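Local atomic coordinates of ABC-type amino acid transport system, periplasmic component (Caldanaerobacter subterraneus subsp. tengcongensis MB4, PDB entry 4YMX), a protein that binds arginine and, as the periplasmic solute-binding component (family 3), probably delivers it to an amino acid ABC transporter. Residues Gly154-Ser157 with Glu158-Ala161; Met86-Lys89 with Gly90-Pro93; Asn173-Ser176 with Asp177-Asp181. All coordinates share one frame; numbering follows the deposited sequence.

In the fold
Followed from the N terminus, the three contacts come one after another, none nested in or crossing another, and each closes a short turn where a helix begins. Contact 2 turns the chain from strand 80-85 into helix 91-96. Contact 1 opens helix 156-161 between strands 148-152 and 168-172, and contact 3 opens helix 175-183 just past the second of those strands. Contact 2 belongs with one five-stranded sheet and contacts 1 and 3 with the other. Phe88 touches Gly154 and Thr155 across that divide, Lys89 NZ is hydrogen-bonded to Asn173 OD1 (2.8 Å), and the bound arginine meets both contact 1 and contact 2.

Contact 1 (Gly154-Ser157 with Glu158-Ala161). With ARG (arginine), chain C.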
# COMPACT_ATOMS: atom_id res chain seq x y z
N GLY A 154 11.07 -0.88 2.67
CA GLY A 154 10.34 -1.60 3.71
C GLY A 154 9.17 -2.39 3.18
O GLY A 154 8.36 -2.90 3.95
N THR A 155 9.09 -2.54 1.86
CA THR A 155 7.94 -3.18 1.24
C THR A 155 8.19 -4.55 0.63
O THR A 155 9.33 -4.94 0.37
CB THR A 155 7.31 -2.30 0.13
OG1 THR A 155 8.25 -2.12 -0.94
CG2 THR A 155 6.88 -0.95 0.69
N THR A 156 7.10 -5.25 0.34
CA THR A 156 7.19 -6.49 -0.43
C THR A 156 7.64 -6.21 -1.86
O THR A 156 8.24 -7.08 -2.51
CB THR A 156 5.86 -7.22 -0.46
OG1 THR A 156 4.85 -6.32 -0.95
CG2 THR A 156 5.49 -7.69 0.95
N SER A 157 7.35 -5.02 -2.37
CA SER A 157 7.83 -4.63 -3.70
C SER A 157 9.35 -4.60 -3.70
O SER A 157 9.99 -5.13 -4.62
CB SER A 157 7.27 -3.25 -4.08
OG SER A 157 5.85 -3.26 -4.03
N GLU A 158 9.94 -4.02 -2.66
CA GLU A 158 11.38 -4.04 -2.50
C GLU A 158 11.93 -5.47 -2.37
O GLU A 158 12.93 -5.82 -2.99
CB GLU A 158 11.77 -3.20 -1.28
CG GLU A 158 13.24 -3.26 -0.89
CD GLU A 158 13.54 -2.37 0.29
OE1 GLU A 158 12.92 -2.59 1.35
OE2 GLU A 158 14.36 -1.45 0.15
N GLU A 159 11.25 -6.30 -1.58
CA GLU A 159 11.62 -7.71 -1.45
C GLU A 159 11.65 -8.41 -2.81
O GLU A 159 12.56 -9.20 -3.11
CB GLU A 159 10.62 -8.41 -0.53
CG GLU A 159 10.90 -9.87 -0.30
CD GLU A 159 9.85 -10.53 0.57
OE1 GLU A 159 9.23 -9.83 1.41
OE2 GLU A 159 9.64 -11.75 0.42
N ALA A 160 10.65 -8.12 -3.64
CA ALA A 160 10.57 -8.73 -4.96
C ALA A 160 11.73 -8.28 -5.84
O ALA A 160 12.38 -9.09 -6.52
CB ALA A 160 9.23 -8.39 -5.62
N ALA A 161 12.01 -6.98 -5.83
CA ALA A 161 13.08 -6.43 -6.68
C ALA A 161 14.46 -6.93 -6.28
O ALA A 161 15.33 -7.09 -7.14
CB ALA A 161 13.04 -4.91 -6.68
N ARG C . 1.76 -4.11 -0.01
CA ARG C . 3.18 -3.69 0.09
C ARG C . 3.75 -3.99 1.47
O ARG C . 3.01 -4.39 2.37
CB ARG C . 3.31 -2.19 -0.21
CG ARG C . 2.43 -1.31 0.66
CD ARG C . 2.79 0.16 0.52
NE ARG C . 1.75 1.01 1.09
CZ ARG C . 1.80 2.33 1.11
NH1 ARG C . 2.83 2.99 0.60
NH2 ARG C . 0.80 3.01 1.64
OXT ARG C . 4.95 -3.85 1.70
O HOH W 1 11.77 -4.81 2.01
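Glu158 OE1 is gripped twice, by the backbone N of Gly154 at 2.8 Å and by a water that donates to it and also to the carbonyl O of Thr155. The grip closes the start of helix 156-161, whose N-cap is Thr155, in the beta-alpha-beta unit between strands 148-152 and 168-172. The bond from Gly154 N is nearly straight (164°), yet reaches the oxygen from above the carboxylate plane, well out of it. Glu158 reaches back in this way because its CG stands opposite the backbone N (chi1 173°) and the chain stays extended beyond it; its other oxygen, OE2, is bonded to Gln171. Thr155 OG1 sits between its backbone N and carbonyl carbon, where it accepts from Glu158 N at 3.1 Å; the same hydroxyl is bonded to Gln152 O. Thr155 O takes Glu159 N, Thr156 O takes Ala160 N at 2.9 Å, and Ser157 O takes Ala161 N, three regular helical bonds that carry the turn onward. Ser157 OG is turned to Gln128, away from this network. The capped turn also faces the substrate, so the helix N-terminus would probably help to offset the charge of the arginine carboxylate. Thr156 OG1 lies 3.3 Å from the arginine CA, and the Thr156 backbone N donates to the arginine OXT at 2.9 Å, with an N-H...O angle of 157°.

Contact 2 (Met86-Lys89 with Gly90-Pro93). With ARG (arginine), chain C.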
# COMPACT_ATOMS: atom_id res chain seq x y z
N MET A 86 2.95 9.19 7.36
CA MET A 86 4.39 9.02 7.51
C MET A 86 4.92 8.09 6.43
O MET A 86 4.15 7.38 5.76
CB MET A 86 4.72 8.46 8.90
CG MET A 86 4.23 7.03 9.11
SD MET A 86 4.44 6.46 10.80
CE MET A 86 3.14 7.37 11.60
N ASP A 87 6.24 8.08 6.26
CA ASP A 87 6.89 7.15 5.35
C ASP A 87 6.48 5.72 5.69
O ASP A 87 6.41 5.37 6.87
CB ASP A 87 8.41 7.28 5.44
CG ASP A 87 8.92 8.62 4.95
OD1 ASP A 87 8.25 9.29 4.14
OD2 ASP A 87 10.03 9.01 5.38
N PHE A 88 6.18 4.92 4.68
CA PHE A 88 5.72 3.54 4.92
C PHE A 88 6.65 2.77 5.85
O PHE A 88 6.19 2.05 6.76
CB PHE A 88 5.56 2.79 3.60
CG PHE A 88 5.07 1.37 3.77
CD1 PHE A 88 3.71 1.09 3.84
CD2 PHE A 88 5.97 0.32 3.88
CE1 PHE A 88 3.25 -0.21 4.01
CE2 PHE A 88 5.52 -0.98 4.05
CZ PHE A 88 4.16 -1.25 4.10
N LYS A 89 7.96 2.94 5.66
CA LYS A 89 8.95 2.24 6.47
C LYS A 89 8.86 2.52 7.98
O LYS A 89 9.33 1.71 8.79
CB LYS A 89 10.36 2.59 5.98
CG LYS A 89 10.76 4.03 6.26
CD LYS A 89 12.10 4.37 5.62
CE LYS A 89 12.56 5.74 6.10
NZ LYS A 89 13.86 6.12 5.47
N GLY A 90 8.24 3.64 8.35
CA GLY A 90 8.10 3.99 9.75
C GLY A 90 6.83 3.45 10.40
O GLY A 90 6.65 3.60 11.61
N LEU A 91 5.96 2.81 9.62
CA LEU A 91 4.66 2.42 10.16
C LEU A 91 4.73 1.34 11.24
O LEU A 91 4.15 1.50 12.32
CB LEU A 91 3.70 1.99 9.04
CG LEU A 91 3.26 3.14 8.15
CD1 LEU A 91 2.63 2.58 6.89
CD2 LEU A 91 2.26 4.04 8.87
N ILE A 92 5.44 0.25 10.97
CA ILE A 92 5.58 -0.79 11.99
C ILE A 92 6.33 -0.29 13.25
O ILE A 92 5.87 -0.52 14.37
CB ILE A 92 6.10 -2.12 11.40
CG1 ILE A 92 4.97 -2.78 10.60
CG2 ILE A 92 6.62 -3.04 12.50
CD1 ILE A 92 5.42 -3.95 9.78
N PRO A 93 7.45 0.45 13.07
CA PRO A 93 8.07 1.04 14.26
C PRO A 93 7.14 1.96 15.06
O PRO A 93 7.17 1.93 16.29
CB PRO A 93 9.24 1.83 13.69
CG PRO A 93 9.65 1.03 12.49
CD PRO A 93 8.35 0.52 11.90
N ARG C . 1.76 -4.11 -0.01
CA ARG C . 3.18 -3.69 0.09
C ARG C . 3.75 -3.99 1.47
O ARG C . 3.01 -4.39 2.37
CB ARG C . 3.31 -2.19 -0.21
CG ARG C . 2.43 -1.31 0.66
CD ARG C . 2.79 0.16 0.52
NE ARG C . 1.75 1.01 1.09
CZ ARG C . 1.80 2.33 1.11
NH1 ARG C . 2.83 2.99 0.60
NH2 ARG C . 0.80 3.01 1.64
OXT ARG C . 4.95 -3.85 1.70
O HOH W 2 6.37 -0.37 8.28
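Gly90 N donates to Asp87 O at 2.9 Å in the turn that leads from strand 80-85 into helix 91-96, and Gly90 O lies 3.7 Å from Met86 SD. Leu91 repeats the pattern one residue on: its N donates to Phe88 O at 3.0 Å (166°), so both are i to i+3 bonds. The two Leu91 methyls part to different neighbours. CD2 packs at 3.6 Å on Met86 CG, set between its backbone N and carbonyl carbon (chi1 67°), while CD1 meets Phe88 CD1 obliquely at 3.6 Å, the two side chains crossing at about a right angle. At Ile92 the side chain stays clear of the turn, but its N donates to a water that in turn donates to Phe88 O. Pro93 lays CD against Lys89 O at 3.5 Å. Phe88 belongs to the arginine pocket: the ligand's CD lies over one ring face, and its NE is 3.4 Å from Phe88 CD1. A serine in place of Phe88 would probably leave the arginine CD and the start of its guanidinium without their flat wall and Leu91 CD1 without its ring partner. Met86, Phe88 and Leu91 thus form an apolar cluster beside the ligand, while Lys89, bonded to Asn173, supplies a polar link to the other lobe.

Contact 3 (Asn173-Ser176 with Asp177-Asp181); sequences NRVS and DEFMD
Val175 and Phe179 make the tight side of this first helical turn: the two side chains run alongside each other in the same direction, with Val175 CG1 3.7 Å from Phe179 CE2. The valine carbonyl serves two roles here. Its O accepts from Phe179 N at 3.3 Å and also sits at the edge of the Phe179 ring, in its plane, 3.5 Å from CD2; Glu178 N adds a weak bond to it. Glu178, its CG beside the backbone N (chi1 -60°) and its chain extended, runs back to bring OE2 within 3.4 Å of Val175 CA. Tyr200 stacks on the Phe179 ring and also touches Val175, covering this side with helix 194-201. At Arg174-Asp177 the contact is looser and bridged by waters. Asp177 N still bonds Arg174 O at 3.1 Å, but bent, at 137°. One water accepts from Arg174 N at 2.8 Å and donates to Asp177 OD2; a second joins Ser176 OG to Asp177 OD1, the latter bond weak. Arg174 does not pair with Asp177; its guanidinium makes a salt bridge with Asp85. This is a helix start just past strand 168-172 at the arginine site: Val175 N is hydrogen-bonded to Asp46 OD2 of the pocket, and the Val175 side chain lies about 4 Å from the bound arginine.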
# COMPACT_ATOMS: atom_id res chain seq x y z
N ASN A 173 11.53 6.60 0.04
CA ASN A 173 10.56 6.66 1.13
C ASN A 173 9.13 6.58 0.64
O ASN A 173 8.31 5.88 1.23
CB ASN A 173 10.74 7.94 1.94
CG ASN A 173 12.02 7.95 2.73
OD1 ASN A 173 12.54 6.90 3.10
ND2 ASN A 173 12.53 9.14 3.01
N ARG A 174 8.83 7.31 -0.44
CA ARG A 174 7.46 7.48 -0.92
C ARG A 174 7.33 7.08 -2.39
O ARG A 174 8.20 7.35 -3.22
CB ARG A 174 7.02 8.94 -0.75
CG ARG A 174 7.07 9.42 0.69
CD ARG A 174 5.87 8.92 1.47
NE ARG A 174 4.71 9.80 1.29
CZ ARG A 174 3.69 9.89 2.15
NH1 ARG A 174 3.67 9.16 3.25
NH2 ARG A 174 2.70 10.73 1.90
N VAL A 175 6.20 6.45 -2.69
CA VAL A 175 5.93 5.95 -4.03
C VAL A 175 5.92 7.07 -5.07
O VAL A 175 6.33 6.87 -6.21
CB VAL A 175 4.59 5.18 -4.06
CG1 VAL A 175 4.22 4.77 -5.48
CG2 VAL A 175 4.68 3.96 -3.15
N SER A 176 5.46 8.26 -4.67
CA SER A 176 5.39 9.38 -5.60
C SER A 176 6.77 9.70 -6.20
O SER A 176 6.87 10.07 -7.36
CB SER A 176 4.79 10.60 -4.92
OG SER A 176 5.49 10.88 -3.71
N ASP A 177 7.83 9.53 -5.41
CA ASP A 177 9.17 9.78 -5.91
C ASP A 177 9.67 8.71 -6.88
O ASP A 177 10.48 8.99 -7.76
CB ASP A 177 10.14 9.99 -4.75
CG ASP A 177 9.86 11.27 -4.02
OD1 ASP A 177 9.89 12.34 -4.67
OD2 ASP A 177 9.57 11.22 -2.81
N GLU A 178 9.16 7.49 -6.73
CA GLU A 178 9.50 6.42 -7.66
C GLU A 178 8.97 6.74 -9.05
O GLU A 178 9.65 6.50 -10.05
CB GLU A 178 8.92 5.10 -7.16
CG GLU A 178 9.46 4.70 -5.80
CD GLU A 178 8.71 3.54 -5.20
OE1 GLU A 178 8.47 2.54 -5.92
OE2 GLU A 178 8.35 3.63 -4.00
N PHE A 179 7.76 7.27 -9.11
CA PHE A 179 7.20 7.66 -10.40
C PHE A 179 7.91 8.86 -11.01
O PHE A 179 8.10 8.91 -12.23
CB PHE A 179 5.68 7.86 -10.29
CG PHE A 179 4.93 6.56 -10.29
CD1 PHE A 179 4.48 6.03 -11.49
CD2 PHE A 179 4.74 5.84 -9.12
CE1 PHE A 179 3.81 4.82 -11.52
CE2 PHE A 179 4.07 4.63 -9.13
CZ PHE A 179 3.61 4.12 -10.34
N MET A 180 8.33 9.80 -10.17
CA MET A 180 9.14 10.91 -10.66
C MET A 180 10.47 10.41 -11.21
O MET A 180 10.94 10.89 -12.25
CB MET A 180 9.34 11.96 -9.56
CG MET A 180 8.06 12.72 -9.22
SD MET A 180 8.16 13.57 -7.62
CE MET A 180 9.46 14.75 -7.94
N ASP A 181 11.07 9.43 -10.55
CA ASP A 181 12.31 8.83 -11.02
C ASP A 181 12.15 8.22 -12.41
O ASP A 181 12.96 8.46 -13.31
CB ASP A 181 12.77 7.71 -10.07
CG ASP A 181 13.39 8.23 -8.80
OD1 ASP A 181 13.82 9.40 -8.76
OD2 ASP A 181 13.46 7.43 -7.84
O HOH W 3 10.59 9.39 -1.22
O HOH W 4 7.11 12.93 -4.33